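Local coordinates for protein possible prolidase (Bifidobacterium longum NCC2705, PDB 2P9B) that probably hydrolyses carbon-nitrogen bonds other than peptide bonds, as an amidohydrolase-family enzyme whose exact substrate is not settled, at residues A[13-19]-A[33-39]; A[123-129]-A[353-357]; A[157-161]-A[386-392]; A[293-299]-A[358-363]. All blocks are in the same frame, centred on the assembly; numbering follows the deposited sequence.

Contact 1: A[13-19]-A[33-39]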
loop_
_atom_site.group_PDB
_atom_site.type_symbol
_atom_site.label_atom_id
_atom_site.label_comp_id
_atom_site.label_asym_id
_atom_site.label_seq_id
_atom_site.Cartn_x
_atom_site.Cartn_y
_atom_site.Cartn_z
ATOM N N PRO A 13 -26.551 -6.943 -7.468
ATOM C CA PRO A 13 -26.055 -8.253 -7.034
ATOM C C PRO A 13 -25.659 -9.138 -8.206
ATOM O O PRO A 13 -26.277 -9.087 -9.269
ATOM C CB PRO A 13 -27.226 -8.818 -6.233
ATOM C CG PRO A 13 -28.419 -8.188 -6.887
ATOM C CD PRO A 13 -27.965 -6.765 -7.092
ATOM N N PHE A 14 -24.623 -9.948 -8.011
ATOM C CA PHE A 14 -24.152 -10.832 -9.070
ATOM C C PHE A 14 -23.422 -12.046 -8.516
ATOM O O PHE A 14 -23.176 -12.151 -7.317
ATOM C CB PHE A 14 -23.214 -10.061 -10.001
ATOM C CG PHE A 14 -21.936 -9.609 -9.339
ATOM C CD1 PHE A 14 -20.817 -10.438 -9.309
ATOM C CD2 PHE A 14 -21.859 -8.358 -8.732
ATOM C CE1 PHE A 14 -19.636 -10.026 -8.687
ATOM C CE2 PHE A 14 -20.688 -7.935 -8.109
ATOM C CZ PHE A 14 -19.574 -8.768 -8.085
ATOM N N ALA A 15 -23.077 -12.965 -9.408
ATOM C CA ALA A 15 -22.350 -14.160 -9.018
ATOM C C ALA A 15 -21.283 -14.440 -10.065
ATOM O O ALA A 15 -21.576 -14.483 -11.261
ATOM C CB ALA A 15 -23.299 -15.348 -8.903
ATOM N N LEU A 16 -20.045 -14.599 -9.613
ATOM C CA LEU A 16 -18.930 -14.902 -10.504
ATOM C C LEU A 16 -18.699 -16.395 -10.346
ATOM O O LEU A 16 -18.277 -16.840 -9.281
ATOM C CB LEU A 16 -17.678 -14.135 -10.075
ATOM C CG LEU A 16 -16.382 -14.472 -10.822
ATOM C CD1 LEU A 16 -16.502 -14.077 -12.284
ATOM C CD2 LEU A 16 -15.218 -13.735 -10.160
ATOM N N ALA A 17 -18.969 -17.165 -11.397
ATOM C CA ALA A 17 -18.829 -18.615 -11.312
ATOM C C ALA A 17 -17.705 -19.259 -12.115
ATOM O O ALA A 17 -17.138 -18.655 -13.029
ATOM C CB ALA A 17 -20.158 -19.270 -11.689
ATOM N N HIS A 18 -17.397 -20.501 -11.743
ATOM C CA HIS A 18 -16.376 -21.313 -12.403
ATOM C C HIS A 18 -14.962 -20.753 -12.355
ATOM O O HIS A 18 -14.137 -21.047 -13.217
ATOM C CB HIS A 18 -16.786 -21.555 -13.856
ATOM C CG HIS A 18 -18.170 -22.101 -14.002
ATOM N ND1 HIS A 18 -18.571 -23.276 -13.406
ATOM C CD2 HIS A 18 -19.254 -21.620 -14.655
ATOM C CE1 HIS A 18 -19.845 -23.495 -13.684
ATOM N NE2 HIS A 18 -20.283 -22.504 -14.439
ATOM N N ALA A 19 -14.670 -19.964 -11.332
ATOM C CA ALA A 19 -13.351 -19.379 -11.219
ATOM C C ALA A 19 -12.449 -20.160 -10.277
ATOM O O ALA A 19 -12.917 -20.900 -9.412
ATOM C CB ALA A 19 -13.460 -17.939 -10.742
ATOM N N ASN A 33 -12.973 -24.281 -9.482
ATOM C CA ASN A 33 -14.388 -24.229 -9.856
ATOM C C ASN A 33 -15.274 -23.721 -8.723
ATOM O O ASN A 33 -16.123 -24.444 -8.190
ATOM C CB ASN A 33 -14.851 -25.609 -10.325
ATOM C CG ASN A 33 -16.176 -25.558 -11.061
ATOM O OD1 ASN A 33 -16.474 -24.585 -11.758
ATOM N ND2 ASN A 33 -16.969 -26.616 -10.931
HETATM N N MSE A 34 -15.062 -22.454 -8.383
HETATM C CA MSE A 34 -15.773 -21.769 -7.319
HETATM C C MSE A 34 -16.680 -20.656 -7.830
HETATM O O MSE A 34 -16.470 -20.107 -8.907
HETATM C CB MSE A 34 -14.763 -21.146 -6.350
HETATM C CG MSE A 34 -13.782 -22.121 -5.710
HETATM SE SE MSE A 34 -14.627 -23.439 -4.632
HETATM C CE MSE A 34 -15.052 -22.334 -3.177
ATOM N N THR A 35 -17.686 -20.322 -7.033
ATOM C CA THR A 35 -18.590 -19.238 -7.362
ATOM C C THR A 35 -18.557 -18.263 -6.193
ATOM O O THR A 35 -18.567 -18.672 -5.032
ATOM C CB THR A 35 -20.044 -19.722 -7.550
ATOM O OG1 THR A 35 -20.132 -20.515 -8.737
ATOM C CG2 THR A 35 -21.002 -18.533 -7.654
ATOM N N ILE A 36 -18.481 -16.975 -6.501
ATOM C CA ILE A 36 -18.487 -15.953 -5.471
ATOM C C ILE A 36 -19.757 -15.157 -5.708
ATOM O O ILE A 36 -19.952 -14.589 -6.784
ATOM C CB ILE A 36 -17.269 -15.011 -5.579
ATOM C CG1 ILE A 36 -15.972 -15.800 -5.377
ATOM C CG2 ILE A 36 -17.379 -13.912 -4.527
ATOM C CD1 ILE A 36 -14.711 -14.954 -5.478
ATOM N N VAL A 37 -20.627 -15.131 -4.707
ATOM C CA VAL A 37 -21.885 -14.416 -4.818
ATOM C C VAL A 37 -21.814 -13.102 -4.053
ATOM O O VAL A 37 -21.478 -13.082 -2.870
ATOM C CB VAL A 37 -23.047 -15.264 -4.266
ATOM C CG1 VAL A 37 -24.362 -14.517 -4.442
ATOM C CG2 VAL A 37 -23.083 -16.613 -4.983
ATOM N N VAL A 38 -22.136 -12.012 -4.736
ATOM C CA VAL A 38 -22.095 -10.686 -4.127
ATOM C C VAL A 38 -23.493 -10.086 -3.992
ATOM O O VAL A 38 -24.259 -10.046 -4.956
ATOM C CB VAL A 38 -21.206 -9.733 -4.959
ATOM C CG1 VAL A 38 -21.176 -8.353 -4.324
ATOM C CG2 VAL A 38 -19.790 -10.304 -5.063
ATOM N N GLY A 39 -23.813 -9.617 -2.788
ATOM C CA GLY A 39 -25.120 -9.032 -2.533
ATOM C C GLY A 39 -25.267 -7.584 -2.963
ATOM O O GLY A 39 -24.306 -6.956 -3.408
#

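Contact 2: A[123-129]-A[353-357]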
loop_
_atom_site.group_PDB
_atom_site.type_symbol
_atom_site.label_atom_id
_atom_site.label_comp_id
_atom_site.label_asym_id
_atom_site.label_seq_id
_atom_site.Cartn_x
_atom_site.Cartn_y
_atom_site.Cartn_z
ATOM N N THR A 123 -6.472 5.105 -11.703
ATOM C CA THR A 123 -5.429 4.291 -12.325
ATOM C C THR A 123 -5.076 3.133 -11.389
ATOM O O THR A 123 -4.967 1.988 -11.820
ATOM C CB THR A 123 -4.171 5.130 -12.606
ATOM O OG1 THR A 123 -4.473 6.103 -13.612
ATOM C CG2 THR A 123 -3.026 4.251 -13.086
ATOM N N LEU A 124 -4.897 3.438 -10.109
ATOM C CA LEU A 124 -4.585 2.409 -9.120
ATOM C C LEU A 124 -5.692 1.363 -9.124
ATOM O O LEU A 124 -5.419 0.163 -9.192
ATOM C CB LEU A 124 -4.447 3.026 -7.723
ATOM C CG LEU A 124 -3.081 3.631 -7.408
ATOM C CD1 LEU A 124 -3.213 4.742 -6.372
ATOM C CD2 LEU A 124 -2.151 2.528 -6.921
ATOM N N LEU A 125 -6.943 1.810 -9.068
ATOM C CA LEU A 125 -8.062 0.870 -9.076
ATOM C C LEU A 125 -8.067 0.011 -10.340
ATOM O O LEU A 125 -8.205 -1.208 -10.260
ATOM C CB LEU A 125 -9.396 1.614 -8.945
ATOM C CG LEU A 125 -10.647 0.724 -8.933
ATOM C CD1 LEU A 125 -10.565 -0.255 -7.767
ATOM C CD2 LEU A 125 -11.901 1.585 -8.811
ATOM N N GLU A 126 -7.899 0.638 -11.505
ATOM C CA GLU A 126 -7.896 -0.104 -12.767
ATOM C C GLU A 126 -6.773 -1.135 -12.827
ATOM O O GLU A 126 -6.873 -2.119 -13.564
ATOM C CB GLU A 126 -7.777 0.857 -13.958
ATOM C CG GLU A 126 -8.967 1.803 -14.091
ATOM C CD GLU A 126 -8.780 2.849 -15.173
ATOM O OE1 GLU A 126 -7.625 3.232 -15.444
ATOM O OE2 GLU A 126 -9.796 3.302 -15.736
ATOM N N SER A 127 -5.707 -0.909 -12.058
ATOM C CA SER A 127 -4.583 -1.833 -12.037
ATOM C C SER A 127 -4.878 -2.992 -11.084
ATOM O O SER A 127 -4.075 -3.916 -10.955
ATOM C CB SER A 127 -3.293 -1.115 -11.610
ATOM O OG SER A 127 -3.248 -0.878 -10.210
ATOM N N GLY A 128 -6.030 -2.928 -10.420
ATOM C CA GLY A 128 -6.422 -3.989 -9.503
ATOM C C GLY A 128 -6.245 -3.732 -8.012
ATOM O O GLY A 128 -6.413 -4.650 -7.205
ATOM N N VAL A 129 -5.925 -2.494 -7.643
ATOM C CA VAL A 129 -5.725 -2.105 -6.244
ATOM C C VAL A 129 -7.025 -1.524 -5.680
ATOM O O VAL A 129 -7.443 -0.435 -6.065
ATOM C CB VAL A 129 -4.615 -1.051 -6.138
ATOM C CG1 VAL A 129 -4.320 -0.748 -4.682
ATOM C CG2 VAL A 129 -3.370 -1.554 -6.844
ATOM N N GLN A 353 1.842 4.583 -11.097
ATOM C CA GLN A 353 0.660 4.428 -10.252
ATOM C C GLN A 353 0.061 3.039 -10.451
ATOM O O GLN A 353 -0.596 2.504 -9.561
ATOM C CB GLN A 353 -0.402 5.472 -10.623
ATOM C CG GLN A 353 -0.002 6.923 -10.357
ATOM C CD GLN A 353 -0.069 7.293 -8.886
ATOM O OE1 GLN A 353 -0.392 6.459 -8.035
ATOM N NE2 GLN A 353 0.234 8.555 -8.581
ATOM N N TYR A 354 0.301 2.456 -11.620
ATOM C CA TYR A 354 -0.250 1.146 -11.946
ATOM C C TYR A 354 0.694 -0.036 -11.729
ATOM O O TYR A 354 0.348 -1.168 -12.067
ATOM C CB TYR A 354 -0.713 1.147 -13.404
ATOM C CG TYR A 354 0.377 1.566 -14.377
ATOM C CD1 TYR A 354 1.445 0.713 -14.676
ATOM C CD2 TYR A 354 0.356 2.825 -14.971
ATOM C CE1 TYR A 354 2.466 1.110 -15.542
ATOM C CE2 TYR A 354 1.371 3.231 -15.838
ATOM C CZ TYR A 354 2.422 2.371 -16.117
ATOM O OH TYR A 354 3.437 2.778 -16.959
ATOM N N ALA A 355 1.868 0.215 -11.156
ATOM C CA ALA A 355 2.850 -0.848 -10.978
ATOM C C ALA A 355 2.928 -1.509 -9.606
ATOM O O ALA A 355 3.977 -2.011 -9.223
ATOM C CB ALA A 355 4.237 -0.328 -11.384
ATOM N N THR A 356 1.823 -1.541 -8.872
ATOM C CA THR A 356 1.860 -2.174 -7.558
ATOM C C THR A 356 2.378 -3.617 -7.651
ATOM O O THR A 356 3.148 -4.060 -6.801
ATOM C CB THR A 356 0.456 -2.179 -6.906
ATOM O OG1 THR A 356 0.052 -0.833 -6.645
ATOM C CG2 THR A 356 0.471 -2.962 -5.591
ATOM N N TRP A 357 1.970 -4.330 -8.701
ATOM C CA TRP A 357 2.367 -5.726 -8.885
ATOM C C TRP A 357 3.880 -5.948 -8.823
ATOM O O TRP A 357 4.345 -6.987 -8.354
ATOM C CB TRP A 357 1.845 -6.262 -10.227
ATOM C CG TRP A 357 2.598 -5.716 -11.407
ATOM C CD1 TRP A 357 2.388 -4.527 -12.039
ATOM C CD2 TRP A 357 3.757 -6.298 -12.019
ATOM N NE1 TRP A 357 3.353 -4.325 -13.001
ATOM C CE2 TRP A 357 4.203 -5.396 -13.008
ATOM C CE3 TRP A 357 4.465 -7.492 -11.818
ATOM C CZ2 TRP A 357 5.330 -5.653 -13.800
ATOM C CZ3 TRP A 357 5.585 -7.744 -12.604
ATOM C CH2 TRP A 357 6.003 -6.825 -13.583
HETATM O O HOH W 1 -0.805 -0.088 -8.953
#

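Contact 3: A[157-161]-A[386-392]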
loop_
_atom_site.group_PDB
_atom_site.type_symbol
_atom_site.label_atom_id
_atom_site.label_comp_id
_atom_site.label_asym_id
_atom_site.label_seq_id
_atom_site.Cartn_x
_atom_site.Cartn_y
_atom_site.Cartn_z
ATOM N N PRO A 157 -11.132 3.395 -5.251
ATOM C CA PRO A 157 -10.653 2.473 -4.222
ATOM C C PRO A 157 -10.959 2.990 -2.822
ATOM O O PRO A 157 -11.300 4.162 -2.637
ATOM C CB PRO A 157 -9.156 2.425 -4.487
ATOM C CG PRO A 157 -8.865 3.855 -4.899
ATOM C CD PRO A 157 -10.012 4.143 -5.855
ATOM N N ARG A 158 -10.845 2.100 -1.844
ATOM C CA ARG A 158 -11.044 2.465 -0.448
ATOM C C ARG A 158 -9.767 3.236 -0.127
ATOM O O ARG A 158 -8.668 2.739 -0.379
ATOM C CB ARG A 158 -11.142 1.197 0.404
ATOM C CG ARG A 158 -11.228 1.444 1.896
ATOM C CD ARG A 158 -11.381 0.133 2.660
ATOM N NE ARG A 158 -12.629 -0.562 2.332
ATOM C CZ ARG A 158 -12.740 -1.525 1.421
ATOM N NH1 ARG A 158 -11.678 -1.926 0.732
ATOM N NH2 ARG A 158 -13.918 -2.096 1.204
ATOM N N ILE A 159 -9.904 4.442 0.419
ATOM C CA ILE A 159 -8.741 5.274 0.699
ATOM C C ILE A 159 -8.488 5.690 2.143
ATOM O O ILE A 159 -9.400 6.131 2.846
ATOM C CB ILE A 159 -8.803 6.601 -0.126
ATOM C CG1 ILE A 159 -8.854 6.298 -1.623
ATOM C CG2 ILE A 159 -7.595 7.483 0.198
ATOM C CD1 ILE A 159 -9.044 7.552 -2.485
ATOM N N LEU A 160 -7.245 5.513 2.586
ATOM C CA LEU A 160 -6.835 5.994 3.900
ATOM C C LEU A 160 -6.017 7.216 3.499
ATOM O O LEU A 160 -4.928 7.081 2.941
ATOM C CB LEU A 160 -5.955 4.990 4.637
ATOM C CG LEU A 160 -6.688 3.938 5.468
ATOM C CD1 LEU A 160 -7.350 2.913 4.560
ATOM C CD2 LEU A 160 -5.688 3.272 6.398
ATOM N N ALA A 161 -6.560 8.400 3.760
ATOM C CA ALA A 161 -5.904 9.657 3.401
ATOM C C ALA A 161 -5.110 10.235 4.563
ATOM O O ALA A 161 -5.619 10.365 5.668
ATOM C CB ALA A 161 -6.952 10.671 2.933
ATOM N N LEU A 386 -3.290 -1.946 7.672
ATOM C CA LEU A 386 -4.066 -0.718 7.496
ATOM C C LEU A 386 -5.317 -0.657 8.365
ATOM O O LEU A 386 -6.061 0.333 8.328
ATOM C CB LEU A 386 -4.458 -0.544 6.028
ATOM C CG LEU A 386 -3.294 -0.418 5.042
ATOM C CD1 LEU A 386 -3.838 -0.118 3.656
ATOM C CD2 LEU A 386 -2.358 0.689 5.484
ATOM N N GLY A 387 -5.547 -1.711 9.142
ATOM C CA GLY A 387 -6.700 -1.750 10.027
ATOM C C GLY A 387 -8.051 -1.943 9.357
ATOM O O GLY A 387 -9.086 -1.545 9.904
ATOM N N VAL A 388 -8.060 -2.562 8.182
ATOM C CA VAL A 388 -9.312 -2.782 7.469
ATOM C C VAL A 388 -9.586 -4.265 7.201
ATOM O O VAL A 388 -10.427 -4.605 6.372
ATOM C CB VAL A 388 -9.316 -2.022 6.122
ATOM C CG1 VAL A 388 -9.289 -0.515 6.378
ATOM C CG2 VAL A 388 -8.105 -2.432 5.287
ATOM N N ASP A 389 -8.894 -5.139 7.924
ATOM C CA ASP A 389 -9.052 -6.575 7.736
ATOM C C ASP A 389 -10.451 -7.097 8.036
ATOM O O ASP A 389 -10.828 -8.166 7.569
ATOM C CB ASP A 389 -8.029 -7.337 8.583
ATOM C CG ASP A 389 -8.063 -6.934 10.038
ATOM O OD1 ASP A 389 -7.769 -5.755 10.341
ATOM O OD2 ASP A 389 -8.383 -7.798 10.881
ATOM N N ALA A 390 -11.221 -6.349 8.813
ATOM C CA ALA A 390 -12.571 -6.785 9.131
ATOM C C ALA A 390 -13.475 -6.640 7.913
ATOM O O ALA A 390 -14.458 -7.367 7.767
ATOM C CB ALA A 390 -13.126 -5.969 10.296
ATOM N N GLU A 391 -13.135 -5.714 7.021
ATOM C CA GLU A 391 -13.968 -5.489 5.849
ATOM C C GLU A 391 -13.373 -5.877 4.500
ATOM O O GLU A 391 -14.102 -5.989 3.517
ATOM C CB GLU A 391 -14.403 -4.023 5.806
ATOM C CG GLU A 391 -13.288 -3.048 5.497
ATOM C CD GLU A 391 -13.723 -1.603 5.654
ATOM O OE1 GLU A 391 -14.823 -1.256 5.171
ATOM O OE2 GLU A 391 -12.963 -0.816 6.256
ATOM N N THR A 392 -12.064 -6.094 4.432
ATOM C CA THR A 392 -11.464 -6.452 3.151
ATOM C C THR A 392 -10.173 -7.248 3.307
ATOM O O THR A 392 -9.756 -7.548 4.427
ATOM C CB THR A 392 -11.199 -5.179 2.305
ATOM O OG1 THR A 392 -10.826 -5.554 0.976
ATOM C CG2 THR A 392 -10.084 -4.338 2.927
HETATM O O HOH W 2 -16.228 -1.816 3.173
#

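Contact 4: A[293-299]-A[358-363]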
loop_
_atom_site.group_PDB
_atom_site.type_symbol
_atom_site.label_atom_id
_atom_site.label_comp_id
_atom_site.label_asym_id
_atom_site.label_seq_id
_atom_site.Cartn_x
_atom_site.Cartn_y
_atom_site.Cartn_z
ATOM N N PRO A 293 8.682 -2.097 3.088
ATOM C CA PRO A 293 9.938 -1.865 2.362
ATOM C C PRO A 293 9.919 -0.884 1.196
ATOM O O PRO A 293 10.890 -0.158 0.987
ATOM C CB PRO A 293 10.348 -3.269 1.914
ATOM C CG PRO A 293 9.756 -4.150 2.969
ATOM C CD PRO A 293 8.384 -3.539 3.153
ATOM N N THR A 294 8.829 -0.867 0.435
ATOM C CA THR A 294 8.717 0.011 -0.730
ATOM C C THR A 294 9.960 -0.103 -1.616
ATOM O O THR A 294 10.550 0.899 -2.022
ATOM C CB THR A 294 8.518 1.493 -0.320
ATOM O OG1 THR A 294 9.741 2.019 0.206
ATOM C CG2 THR A 294 7.444 1.609 0.748
ATOM N N LEU A 295 10.341 -1.339 -1.928
ATOM C CA LEU A 295 11.513 -1.581 -2.758
ATOM C C LEU A 295 11.389 -0.909 -4.120
ATOM O O LEU A 295 12.384 -0.480 -4.700
ATOM C CB LEU A 295 11.740 -3.083 -2.938
ATOM C CG LEU A 295 11.996 -3.848 -1.633
ATOM C CD1 LEU A 295 12.260 -5.311 -1.940
ATOM C CD2 LEU A 295 13.182 -3.236 -0.903
ATOM N N SER A 296 10.166 -0.818 -4.627
ATOM C CA SER A 296 9.916 -0.178 -5.916
ATOM C C SER A 296 10.410 1.265 -5.971
ATOM O O SER A 296 10.725 1.780 -7.047
ATOM C CB SER A 296 8.418 -0.185 -6.231
ATOM O OG SER A 296 7.947 -1.481 -6.508
ATOM N N ALA A 297 10.467 1.928 -4.820
ATOM C CA ALA A 297 10.894 3.319 -4.789
ATOM C C ALA A 297 12.404 3.515 -4.739
ATOM O O ALA A 297 12.919 4.506 -5.248
ATOM C CB ALA A 297 10.237 4.043 -3.615
ATOM N N GLY A 298 13.121 2.569 -4.148
ATOM C CA GLY A 298 14.561 2.728 -4.049
ATOM C C GLY A 298 15.396 2.122 -5.159
ATOM O O GLY A 298 16.359 2.740 -5.626
ATOM N N LEU A 299 15.028 0.924 -5.595
ATOM C CA LEU A 299 15.784 0.224 -6.627
ATOM C C LEU A 299 16.022 0.954 -7.945
ATOM O O LEU A 299 17.098 0.829 -8.527
ATOM C CB LEU A 299 15.159 -1.144 -6.895
ATOM C CG LEU A 299 15.446 -2.171 -5.797
ATOM C CD1 LEU A 299 14.627 -3.432 -6.029
ATOM C CD2 LEU A 299 16.942 -2.491 -5.792
ATOM N N ARG A 358 4.643 -4.974 -9.306
ATOM C CA ARG A 358 6.097 -5.082 -9.322
ATOM C C ARG A 358 6.675 -5.281 -7.926
ATOM O O ARG A 358 7.685 -5.968 -7.761
ATOM C CB ARG A 358 6.714 -3.830 -9.958
ATOM C CG ARG A 358 8.240 -3.842 -9.998
ATOM C CD ARG A 358 8.764 -4.775 -11.081
ATOM N NE ARG A 358 8.583 -4.198 -12.410
ATOM C CZ ARG A 358 9.005 -4.763 -13.535
ATOM N NH1 ARG A 358 9.633 -5.931 -13.501
ATOM N NH2 ARG A 358 8.816 -4.150 -14.695
ATOM N N GLU A 359 6.037 -4.693 -6.919
ATOM C CA GLU A 359 6.534 -4.813 -5.544
ATOM C C GLU A 359 6.547 -6.260 -5.074
ATOM O O GLU A 359 7.431 -6.665 -4.314
ATOM C CB GLU A 359 5.686 -3.960 -4.584
ATOM C CG GLU A 359 6.231 -3.871 -3.141
ATOM C CD GLU A 359 7.584 -3.157 -3.021
ATOM O OE1 GLU A 359 8.021 -2.493 -3.984
ATOM O OE2 GLU A 359 8.209 -3.259 -1.944
ATOM N N LEU A 360 5.570 -7.044 -5.518
ATOM C CA LEU A 360 5.524 -8.446 -5.112
ATOM C C LEU A 360 6.687 -9.205 -5.738
ATOM O O LEU A 360 7.300 -10.056 -5.095
ATOM C CB LEU A 360 4.197 -9.095 -5.518
ATOM C CG LEU A 360 2.968 -8.700 -4.695
ATOM C CD1 LEU A 360 2.524 -7.288 -5.048
ATOM C CD2 LEU A 360 1.848 -9.686 -4.958
ATOM N N GLU A 361 6.997 -8.891 -6.992
ATOM C CA GLU A 361 8.109 -9.562 -7.657
ATOM C C GLU A 361 9.420 -9.208 -6.976
ATOM O O GLU A 361 10.320 -10.045 -6.872
ATOM C CB GLU A 361 8.170 -9.184 -9.141
ATOM C CG GLU A 361 7.188 -9.977 -9.991
ATOM C CD GLU A 361 7.689 -10.230 -11.406
ATOM O OE1 GLU A 361 7.096 -11.092 -12.090
ATOM O OE2 GLU A 361 8.662 -9.572 -11.836
ATOM N N LEU A 362 9.518 -7.968 -6.502
ATOM C CA LEU A 362 10.721 -7.507 -5.825
ATOM C C LEU A 362 10.887 -8.147 -4.446
ATOM O O LEU A 362 12.007 -8.421 -4.030
ATOM C CB LEU A 362 10.717 -5.978 -5.703
ATOM C CG LEU A 362 10.771 -5.208 -7.028
ATOM C CD1 LEU A 362 10.697 -3.714 -6.759
ATOM C CD2 LEU A 362 12.055 -5.546 -7.781
ATOM N N LEU A 363 9.786 -8.380 -3.733
ATOM C CA LEU A 363 9.878 -9.013 -2.420
ATOM C C LEU A 363 10.366 -10.452 -2.589
ATOM O O LEU A 363 11.070 -10.994 -1.736
ATOM C CB LEU A 363 8.524 -8.992 -1.708
ATOM C CG LEU A 363 8.077 -7.614 -1.198
ATOM C CD1 LEU A 363 6.654 -7.703 -0.672
ATOM C CD2 LEU A 363 9.016 -7.126 -0.102
HETATM O O HOH W 3 6.547 -2.874 0.199
#

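Contact 1: A[13-19]-A[33-39]
F14 lays one face of its ring against V38, its partner in an antiparallel hydrogen-bonded pair. Starting at CB, the side chain turns with chi1 65°, which sets CG between the backbone N and the carbonyl carbon and swings the ring over to the neighbouring strand. CD2 comes up near V38 CB, and CE2 is closer to that same CB at 3.7 Å. CZ, the tip, presses on V38 CG2 at 3.4 Å, and CE1 rests on CG2 on the way back round. With V38 CB only 20° off the ring normal, this is a CH-pi contact, offset toward the ring's rim.

The strands run antiparallel, F14 and V38 exchanging two backbone bonds and L16 and I36 another two; V38 N to F14 O, nearly straight, is 2.8 Å. A15 and V37 form the non-hydrogen-bonded pair between them and put their side chains on the other face from F14, L16, I36 and V38. At the far end A19 and M34 pair again, M34 N reaching A19 O at 2.8 Å. H18 ND1 donates a hydrogen bond to N33 OD1 at 3.0 Å, in the plane of the imidazole, with ring and amide planes only 11° apart. T35 OG1 nears A17 CB but is bonded to S50.

H18 and A19 both face M34, and N33 and M34 both face A19: G1 beta bulges where both chains turn a corner into another sheet. Such a hairpin, inside the 44-49, 34-38, 14-17, 60-63 sheet, fits the small beta domain that accompanies the barrel in many amidohydrolases.

Contact 2: A[123-129]-A[353-357]
L124 and Q353 make the tightest meeting here: L124 CD2 sits 3.1 Å from Q353 O, while CD1 lies against the amide oxygen OE1 at 3.7 Å. Both are apolar-on-polar contacts, and Q353 OE1 has its bond to T346, as NE2 has to H79 O. The chain of Q353 folds back at chi2 (-76°), which lays its amide beside the leucine.

Among the plain van der Waals contacts, T123 CG2 touches Q353 CB and Y354 CB, and also comes to the edge of the tyrosine ring. S127 CB packs on Y354 CB at 3.9 Å, and V129 CG2 on T356 OG1 at 3.5 Å. With L124 cut back to an alanine, both methyls go, and a gap is likely to open beside Q353 O and OE1 and next to T356.

No direct hydrogen bond joins the segments; a water does. It donates to S127 OG at 2.9 Å and to Q353 O at 2.7 Å, and bonds T356 OG1 as well, a hydroxyl also held by N75. S127 OG in turn donates to L124 O at 2.6 Å.

G128, with positive phi, ends helix 113-126 in a Schellman motif and turns the chain into strand 129-134. The contact therefore sets a helix-to-strand turn against the start of helix 356-367, an arrangement consistent with a TIM-type barrel.

Contact 3: A[157-161]-A[386-392]
L386 opens the second segment against L160: its carbonyl O lies 3.5 Å from L160 CD2, and the same methyl touches L386 CB at 4.0 Å. G387 then takes a positive phi and closes helix 371-385 in a Schellman motif, so the chain leaves the helix as a loop and brings V388 round. CG1 of V388 meets two side chains of the strand, L160 CD1 at 4.3 Å and, just as loosely, R158 CD. Its carbonyl turns the loop back by accepting from both E391 N and T392 N.

Strand 158-160, parallel to 129-134, and strand 403-406, to which the loop leads, are in one mixed sheet, where 403-406 runs antiparallel to 68-78; the contact thus lays a helix-to-strand connection over a barrel strand of this TIM-barrel family.

At E391 charge enters, though at long range. R158, its first two torsions extended (chi1 175°) and with a bend at chi3, slides past the glutamate in the opposite direction, the guanidinium and carboxylate planes 48° apart. R158 NE to E391 OE1 is a long salt bridge of 3.7 Å, backed by a water that takes a bond from R158 NH2 at 3.0 Å and donates to OE1. A leucine in place of R158 would probably cost E391 this long-range charge partner and its water link, and leave D402, which pairs with NH1, short of a mate. T392 follows, its CG2 over a face of the guanidinium, 3.6 Å from R158 NH1; its hydroxyl goes to D402, while NH1 also reaches T131.

Contact 4: A[293-299]-A[358-363]
E359 turns its carboxylate to the first N-H groups of helix 295-303, and both oxygens are used. OE2 accepts L295 N at 2.9 Å and OE1 accepts S296 N at 2.8 Å, each through the syn lone pair. S296 OG adds a third bond, 2.7 Å to OE1, arriving almost in line with the C-O bond. Thus OE1 is gripped by two donors, and a water accepts from T294 N and lies 2.7 Å from E359 OE2. The chain gets there by standing with CG anti to the backbone N (chi1 -173°) and then bending at chi2 (65°), which turns the carboxylate toward L295 and S296. Several N-H and O-H groups at a helix start would probably favour the ionised carboxylate and hold it from rotating.

Around this carboxylate the leucines pack. The L295 and E359 side chains cross at about a right angle, the leucine CB and CG lying near OE2. L295 CB touches L362 CD1 at 4.0 Å, and its CD1 reaches L363 CD2. L299 and L362 come straight at each other, tip to tip, with L299 CD1 3.8 Å from L362 CD2. L362 CD1 also lies beside S296 OG at 3.6 Å, off to the side of its bond to the carboxylate.

The two helix segments cross at 79° with axes 9.8 Å apart. Helix 313-335 covers L295 and L299 with V327 and V323, Y449 of helix 439-449 touches L299, R358 and L362, and helix 371-385 packs against another side of helix 356-367.

Contact 1 stands apart, with its centre about 23 Å from those of contacts 2 and 3 and about 32 Å from that of contact 4: it lies in the N-terminal beta sheet, the other three in and around the barrel. Contacts 2 and 4 share helix 356-367, their segments following each other directly at W357 and R358, and their centres are about 14 Å apart. Contact 2 also touches contact 3, as V129 O is 3.7 Å from P157 CB. The possible, unconfirmed metal site formed by H77, H79 and D345 is touched by T294 of contact 4, while Q353 of contact 2 lies near it.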